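Local coordinates for protein phenylalanine ammonia-lyase (PDB 1Y2M) that catalyses the non-oxidative deamination of L-phenylalanine and L-tyrosine to trans-cinnamic acid and p-coumaric acid, releasing ammonium, at residues Val42-Met51 with Val376-Ala384; Leu69-Arg77 with Ala279-His287. All coordinates share one frame; numbering follows the deposited sequence.

Contact 1 (Val42-Met51 with Val376-Ala384); sequences VTQVDIVEKM and VSDLIHAHA
Ile47 O and His383 NE2 share a water, which donates to the carbonyl at 2.9 Å and accepts a weak bond from the ring nitrogen at 3.3 Å. Met51 N is the second donor to Ile47 O, in the regular helical pattern. At the imidazole, ND1 has the firm partner, His287 of helix 273-303, while the bond at NE2 is weak. Over one face lies Ile47 CG2, 3.5 Å from the ring centroid and 23° off the normal, shifted toward the CE1 rim: a tight CH-pi contact. This branch runs anti to the backbone N of Ile47, whereas CG1 lies beside that N (chi1 -71°) and its extended end sets CD1 against Ile380 CG1 and CG2. Met51, a selenomethionine, brings SE to the ring edge, 3.8 Å from CE1 of His383. Helix 44-52 begins here with a capping box, in which Asp46 N donates to Thr43 OG1 at 3.0 Å and Thr43 N returns a bond to Asp46 OD2. The partner helix, 368-391, belongs to the mainly helical PAL/histidase fold; the axes of segments 44-51 and 376-384 approach to 10.9 Å, with 43° between their N-to-C directions. Gln44 spans part of that gap on an extended chain: its NE2 passes 3.4 Å from Leu379 CD1 and OE1 rests on both methyls of Val376, the amide being hydrogen-bonded to Ser290 through OE1 and to His287 through NE2.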
# COMPACT_ATOMS: atom_id res chain seq x y z
N VAL B 42 -14.01 8.62 29.63
CA VAL B 42 -13.06 7.52 29.79
C VAL B 42 -11.79 7.88 29.07
O VAL B 42 -11.83 8.56 28.05
CB VAL B 42 -13.58 6.22 29.22
CG1 VAL B 42 -13.58 6.25 27.67
CG2 VAL B 42 -12.77 5.02 29.79
N THR B 43 -10.67 7.45 29.62
CA THR B 43 -9.40 7.80 29.01
C THR B 43 -8.57 6.56 28.84
O THR B 43 -8.80 5.53 29.48
CB THR B 43 -8.61 8.79 29.89
OG1 THR B 43 -8.31 8.14 31.14
CG2 THR B 43 -9.41 10.08 30.14
N GLN B 44 -7.52 6.69 28.05
CA GLN B 44 -6.60 5.60 27.83
C GLN B 44 -5.89 5.25 29.13
O GLN B 44 -5.73 4.09 29.45
CB GLN B 44 -5.61 5.97 26.72
CG GLN B 44 -4.62 4.88 26.40
CD GLN B 44 -3.91 5.18 25.11
OE1 GLN B 44 -3.32 6.26 24.99
NE2 GLN B 44 -3.95 4.25 24.12
N VAL B 45 -5.48 6.26 29.90
CA VAL B 45 -4.90 5.95 31.19
C VAL B 45 -5.86 5.15 32.08
O VAL B 45 -5.41 4.18 32.72
CB VAL B 45 -4.44 7.26 31.94
CG1 VAL B 45 -3.93 6.89 33.35
CG2 VAL B 45 -3.32 7.99 31.18
N ASP B 46 -7.15 5.53 32.13
CA ASP B 46 -8.16 4.74 32.89
C ASP B 46 -8.18 3.26 32.44
O ASP B 46 -8.21 2.33 33.26
CB ASP B 46 -9.59 5.27 32.68
CG ASP B 46 -9.85 6.64 33.29
OD1 ASP B 46 -9.08 7.03 34.21
OD2 ASP B 46 -10.85 7.30 32.85
N ILE B 47 -8.17 3.07 31.12
CA ILE B 47 -8.18 1.75 30.49
C ILE B 47 -6.93 0.93 30.86
O ILE B 47 -7.00 -0.24 31.26
CB ILE B 47 -8.31 1.88 28.96
CG1 ILE B 47 -9.75 2.34 28.66
CG2 ILE B 47 -7.95 0.56 28.27
CD1 ILE B 47 -10.07 2.75 27.21
N VAL B 48 -5.78 1.58 30.76
CA VAL B 48 -4.53 0.95 31.13
C VAL B 48 -4.48 0.58 32.61
O VAL B 48 -4.05 -0.50 32.99
CB VAL B 48 -3.35 1.86 30.72
CG1 VAL B 48 -2.04 1.44 31.38
CG2 VAL B 48 -3.24 1.88 29.20
N GLU B 49 -4.93 1.49 33.46
CA GLU B 49 -4.87 1.25 34.89
C GLU B 49 -5.67 -0.01 35.20
O GLU B 49 -5.25 -0.86 35.97
CB GLU B 49 -5.47 2.44 35.63
CG GLU B 49 -5.49 2.25 37.12
CD GLU B 49 -6.07 3.46 37.85
OE1 GLU B 49 -7.01 4.11 37.32
OE2 GLU B 49 -5.59 3.75 38.97
N LYS B 50 -6.83 -0.16 34.55
CA LYS B 50 -7.66 -1.32 34.85
C LYS B 50 -7.01 -2.58 34.32
O LYS B 50 -7.04 -3.63 34.97
CB LYS B 50 -9.03 -1.14 34.23
CG LYS B 50 -9.82 0.01 34.87
CD LYS B 50 -10.18 -0.25 36.36
CE LYS B 50 -10.06 1.03 37.21
NZ LYS B 50 -10.92 2.15 36.70
N MSE B 51 -6.41 -2.49 33.16
CA MSE B 51 -5.71 -3.68 32.61
C MSE B 51 -4.59 -4.16 33.50
O MSE B 51 -4.43 -5.36 33.76
CB MSE B 51 -5.13 -3.39 31.22
CG MSE B 51 -6.14 -3.22 30.16
SE MSE B 51 -5.26 -3.54 28.38
CE MSE B 51 -5.37 -5.57 28.29
N VAL B 376 -5.55 7.98 19.37
CA VAL B 376 -5.94 7.52 20.69
C VAL B 376 -7.40 7.18 20.72
O VAL B 376 -7.80 6.20 21.36
CB VAL B 376 -5.52 8.53 21.78
CG1 VAL B 376 -6.11 8.17 23.15
CG2 VAL B 376 -4.00 8.54 21.84
N SER B 377 -8.23 7.98 20.04
CA SER B 377 -9.64 7.66 19.97
C SER B 377 -9.85 6.31 19.32
O SER B 377 -10.71 5.56 19.73
CB SER B 377 -10.48 8.77 19.26
OG SER B 377 -11.86 8.54 19.43
N ASP B 378 -9.05 6.01 18.28
CA ASP B 378 -9.12 4.74 17.59
C ASP B 378 -8.73 3.61 18.53
O ASP B 378 -9.38 2.57 18.53
CB ASP B 378 -8.21 4.74 16.36
CG ASP B 378 -8.78 5.50 15.22
OD1 ASP B 378 -9.98 5.85 15.25
OD2 ASP B 378 -8.01 5.68 14.23
N LEU B 379 -7.71 3.82 19.35
CA LEU B 379 -7.34 2.75 20.28
C LEU B 379 -8.42 2.49 21.34
O LEU B 379 -8.67 1.35 21.69
CB LEU B 379 -6.04 3.11 20.96
CG LEU B 379 -4.81 3.14 20.05
CD1 LEU B 379 -3.60 3.76 20.73
CD2 LEU B 379 -4.54 1.75 19.51
N ILE B 380 -9.05 3.54 21.83
CA ILE B 380 -10.18 3.37 22.75
C ILE B 380 -11.41 2.66 22.11
O ILE B 380 -12.09 1.82 22.71
CB ILE B 380 -10.57 4.74 23.32
CG1 ILE B 380 -9.39 5.31 24.13
CG2 ILE B 380 -11.87 4.69 24.14
CD1 ILE B 380 -9.65 6.72 24.61
N HIS B 381 -11.67 3.03 20.85
CA HIS B 381 -12.70 2.33 20.08
C HIS B 381 -12.38 0.84 19.92
O HIS B 381 -13.21 -0.06 20.24
CB HIS B 381 -12.83 2.99 18.70
CG HIS B 381 -13.96 2.47 17.88
ND1 HIS B 381 -13.87 1.32 17.12
CD2 HIS B 381 -15.20 2.97 17.65
CE1 HIS B 381 -15.01 1.14 16.48
NE2 HIS B 381 -15.83 2.11 16.78
N ALA B 382 -11.15 0.55 19.51
CA ALA B 382 -10.73 -0.83 19.37
C ALA B 382 -10.90 -1.60 20.68
O ALA B 382 -11.32 -2.78 20.69
CB ALA B 382 -9.31 -0.91 18.94
N HIS B 383 -10.60 -0.94 21.79
CA HIS B 383 -10.74 -1.58 23.10
C HIS B 383 -12.23 -1.97 23.29
O HIS B 383 -12.57 -3.06 23.80
CB HIS B 383 -10.33 -0.62 24.22
CG HIS B 383 -9.94 -1.32 25.46
ND1 HIS B 383 -8.62 -1.62 25.73
CD2 HIS B 383 -10.67 -1.82 26.48
CE1 HIS B 383 -8.57 -2.26 26.89
NE2 HIS B 383 -9.79 -2.39 27.36
N ALA B 384 -13.15 -1.07 22.95
CA ALA B 384 -14.56 -1.40 23.11
C ALA B 384 -14.95 -2.59 22.23
O ALA B 384 -15.65 -3.50 22.69
CB ALA B 384 -15.40 -0.22 22.77
O HOH W 1 -9.22 -2.04 30.56

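Contact 2 (Leu69-Arg77 with Ala279-His287); sequences LGDVVSAAR and ATLALHDAH
Arg77 holds Asp285 end-on through a bidentate salt bridge: NH1 reaches OD1 at 2.8 Å in an almost straight bond (174°), and NH2 reaches OD2 at 3.0 Å. Guanidinium and carboxylate are nearly coplanar, their planes 15° apart, and OD1 offers NH1 its syn lone pair. A second donor, His284 ND1, meets Asp285 OD1 on the anti side at 2.9 Å, with the oxygen close to the imidazole plane. Arg77 NE turns instead to Glu163 in a further salt bridge. The extended arginine chain runs counter to the Leu281 side chain, and Leu281 CD2 sits over one guanidinium face, 3.8 Å from NE. Val73 covers a face of the His284 ring, its CG1 4.1 Å from the centroid, while CG2 touches both His284 CD2 and Leu281 CD2. Farther along, Thr280 CG2 fits against Val72 CG1 at 3.8 Å and Leu69 CD2 packs near Thr280 OG1, which bonds to the carbonyl of Ala276. The contact joins short helix 69-77 to long helix 273-303, and helix 162-176 packs on both through Val72 on Ile171 and Leu281 on Val164. Segments 69-77 and 279-287 cross at 107°, axes 9.5 Å apart. Two donors on OD1 and a charged partner spanning both oxygens would be expected to keep Asp285 ionised, and the donor role of ND1 is consistent with a proton on that nitrogen of His284.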
# COMPACT_ATOMS: atom_id res chain seq x y z
N LEU B 69 -10.15 -7.48 28.78
CA LEU B 69 -8.92 -7.63 28.06
C LEU B 69 -7.70 -7.76 28.94
O LEU B 69 -6.77 -8.55 28.65
CB LEU B 69 -8.77 -6.51 27.03
CG LEU B 69 -9.88 -6.36 25.99
CD1 LEU B 69 -9.46 -5.38 24.94
CD2 LEU B 69 -10.16 -7.72 25.44
N GLY B 70 -7.71 -7.05 30.07
CA GLY B 70 -6.66 -7.27 31.07
C GLY B 70 -6.62 -8.70 31.56
O GLY B 70 -5.53 -9.25 31.75
N ASP B 71 -7.80 -9.31 31.76
CA ASP B 71 -7.90 -10.71 32.19
C ASP B 71 -7.27 -11.61 31.14
O ASP B 71 -6.52 -12.54 31.48
CB ASP B 71 -9.35 -11.14 32.27
CG ASP B 71 -10.12 -10.58 33.44
OD1 ASP B 71 -9.54 -10.33 34.52
OD2 ASP B 71 -11.39 -10.47 33.28
N VAL B 72 -7.57 -11.33 29.86
CA VAL B 72 -7.03 -12.15 28.76
C VAL B 72 -5.50 -12.13 28.78
O VAL B 72 -4.83 -13.17 28.75
CB VAL B 72 -7.57 -11.71 27.38
CG1 VAL B 72 -6.76 -12.36 26.26
CG2 VAL B 72 -9.08 -12.00 27.24
N VAL B 73 -4.96 -10.93 28.90
CA VAL B 73 -3.49 -10.78 28.94
C VAL B 73 -2.93 -11.52 30.18
O VAL B 73 -1.91 -12.19 30.09
CB VAL B 73 -3.07 -9.32 28.97
CG1 VAL B 73 -1.52 -9.19 29.14
CG2 VAL B 73 -3.49 -8.62 27.69
N SER B 74 -3.59 -11.41 31.32
CA SER B 74 -3.09 -12.12 32.53
C SER B 74 -3.01 -13.63 32.33
O SER B 74 -2.04 -14.28 32.75
CB SER B 74 -3.90 -11.80 33.77
OG SER B 74 -5.26 -12.21 33.70
N ALA B 75 -4.02 -14.20 31.67
CA ALA B 75 -4.03 -15.66 31.42
C ALA B 75 -3.01 -16.01 30.34
O ALA B 75 -2.31 -17.00 30.46
CB ALA B 75 -5.40 -16.07 30.97
N ALA B 76 -2.92 -15.20 29.30
CA ALA B 76 -2.02 -15.49 28.17
C ALA B 76 -0.54 -15.39 28.54
O ALA B 76 0.26 -16.26 28.18
CB ALA B 76 -2.28 -14.56 27.01
N ARG B 77 -0.18 -14.28 29.20
CA ARG B 77 1.22 -13.94 29.53
C ARG B 77 1.70 -14.17 30.93
O ARG B 77 2.92 -14.29 31.16
CB ARG B 77 1.41 -12.46 29.30
CG ARG B 77 1.45 -12.12 27.88
CD ARG B 77 2.11 -10.70 27.72
NE ARG B 77 2.19 -10.45 26.29
CZ ARG B 77 2.11 -9.26 25.71
NH1 ARG B 77 1.90 -8.15 26.41
NH2 ARG B 77 2.21 -9.20 24.40
N ALA B 279 -4.91 -10.09 18.77
CA ALA B 279 -5.36 -8.73 18.72
C ALA B 279 -5.42 -8.08 20.11
O ALA B 279 -5.08 -6.91 20.27
CB ALA B 279 -6.70 -8.62 17.99
N THR B 280 -5.88 -8.82 21.12
CA THR B 280 -5.93 -8.30 22.48
C THR B 280 -4.53 -8.00 22.99
O THR B 280 -4.29 -6.93 23.56
CB THR B 280 -6.63 -9.30 23.44
OG1 THR B 280 -8.01 -9.43 23.06
CG2 THR B 280 -6.49 -8.81 24.82
N LEU B 281 -3.58 -8.91 22.77
CA LEU B 281 -2.20 -8.69 23.17
C LEU B 281 -1.63 -7.47 22.47
O LEU B 281 -0.91 -6.66 23.08
CB LEU B 281 -1.40 -9.95 22.91
CG LEU B 281 -1.88 -11.11 23.80
CD1 LEU B 281 -1.38 -12.41 23.21
CD2 LEU B 281 -1.38 -10.97 25.24
N ALA B 282 -1.92 -7.35 21.17
CA ALA B 282 -1.39 -6.24 20.39
C ALA B 282 -1.97 -4.89 20.82
O ALA B 282 -1.27 -3.87 20.92
CB ALA B 282 -1.59 -6.49 18.92
N LEU B 283 -3.26 -4.88 21.14
CA LEU B 283 -3.87 -3.65 21.60
C LEU B 283 -3.35 -3.23 22.97
O LEU B 283 -3.03 -2.06 23.20
CB LEU B 283 -5.38 -3.79 21.67
CG LEU B 283 -6.08 -2.49 22.12
CD1 LEU B 283 -5.77 -1.32 21.20
CD2 LEU B 283 -7.58 -2.71 22.17
N HIS B 284 -3.23 -4.20 23.88
CA HIS B 284 -2.58 -3.95 25.17
C HIS B 284 -1.22 -3.27 24.98
O HIS B 284 -0.94 -2.21 25.59
CB HIS B 284 -2.44 -5.27 25.92
CG HIS B 284 -1.58 -5.23 27.14
ND1 HIS B 284 -0.21 -5.26 27.08
CD2 HIS B 284 -1.91 -5.28 28.46
CE1 HIS B 284 0.27 -5.28 28.33
NE2 HIS B 284 -0.74 -5.29 29.18
N ASP B 285 -0.41 -3.80 24.08
CA ASP B 285 0.93 -3.27 23.92
C ASP B 285 0.90 -1.88 23.29
O ASP B 285 1.68 -1.00 23.67
CB ASP B 285 1.78 -4.27 23.13
CG ASP B 285 2.11 -5.54 23.90
OD1 ASP B 285 1.92 -5.62 25.13
OD2 ASP B 285 2.60 -6.47 23.24
N ALA B 286 -0.02 -1.69 22.35
CA ALA B 286 -0.18 -0.41 21.67
C ALA B 286 -0.58 0.65 22.65
O ALA B 286 -0.14 1.79 22.55
CB ALA B 286 -1.20 -0.52 20.54
N HIS B 287 -1.45 0.32 23.60
CA HIS B 287 -1.85 1.35 24.59
C HIS B 287 -0.63 1.87 25.34
O HIS B 287 -0.49 3.07 25.63
CB HIS B 287 -2.78 0.76 25.63
CG HIS B 287 -4.21 0.57 25.19
ND1 HIS B 287 -4.97 1.57 24.61
CD2 HIS B 287 -5.05 -0.48 25.37
CE1 HIS B 287 -6.20 1.12 24.40
NE2 HIS B 287 -6.28 -0.13 24.87

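In the fold
After a first short helix, 30-33, the chain forms helix 44-52 and then the short helix 69-77. Some 200 residues later helix 273-303 returns to the latter and closes contact 2. Only afterwards does helix 368-391 come back to helix 44-52, closing contact 1 over 324 intervening residues, so contact 2 is nested within that larger loop. The centres lie 12 Å apart and the contacts touch directly: His287 of contact 2 ties into both segments of contact 1, while the Met51 methyl packs on the backbone at Leu69 and Gly70. Two short N-terminal helices are thereby fastened to two long core helices, one of which, 368-391, also meets the second subunit.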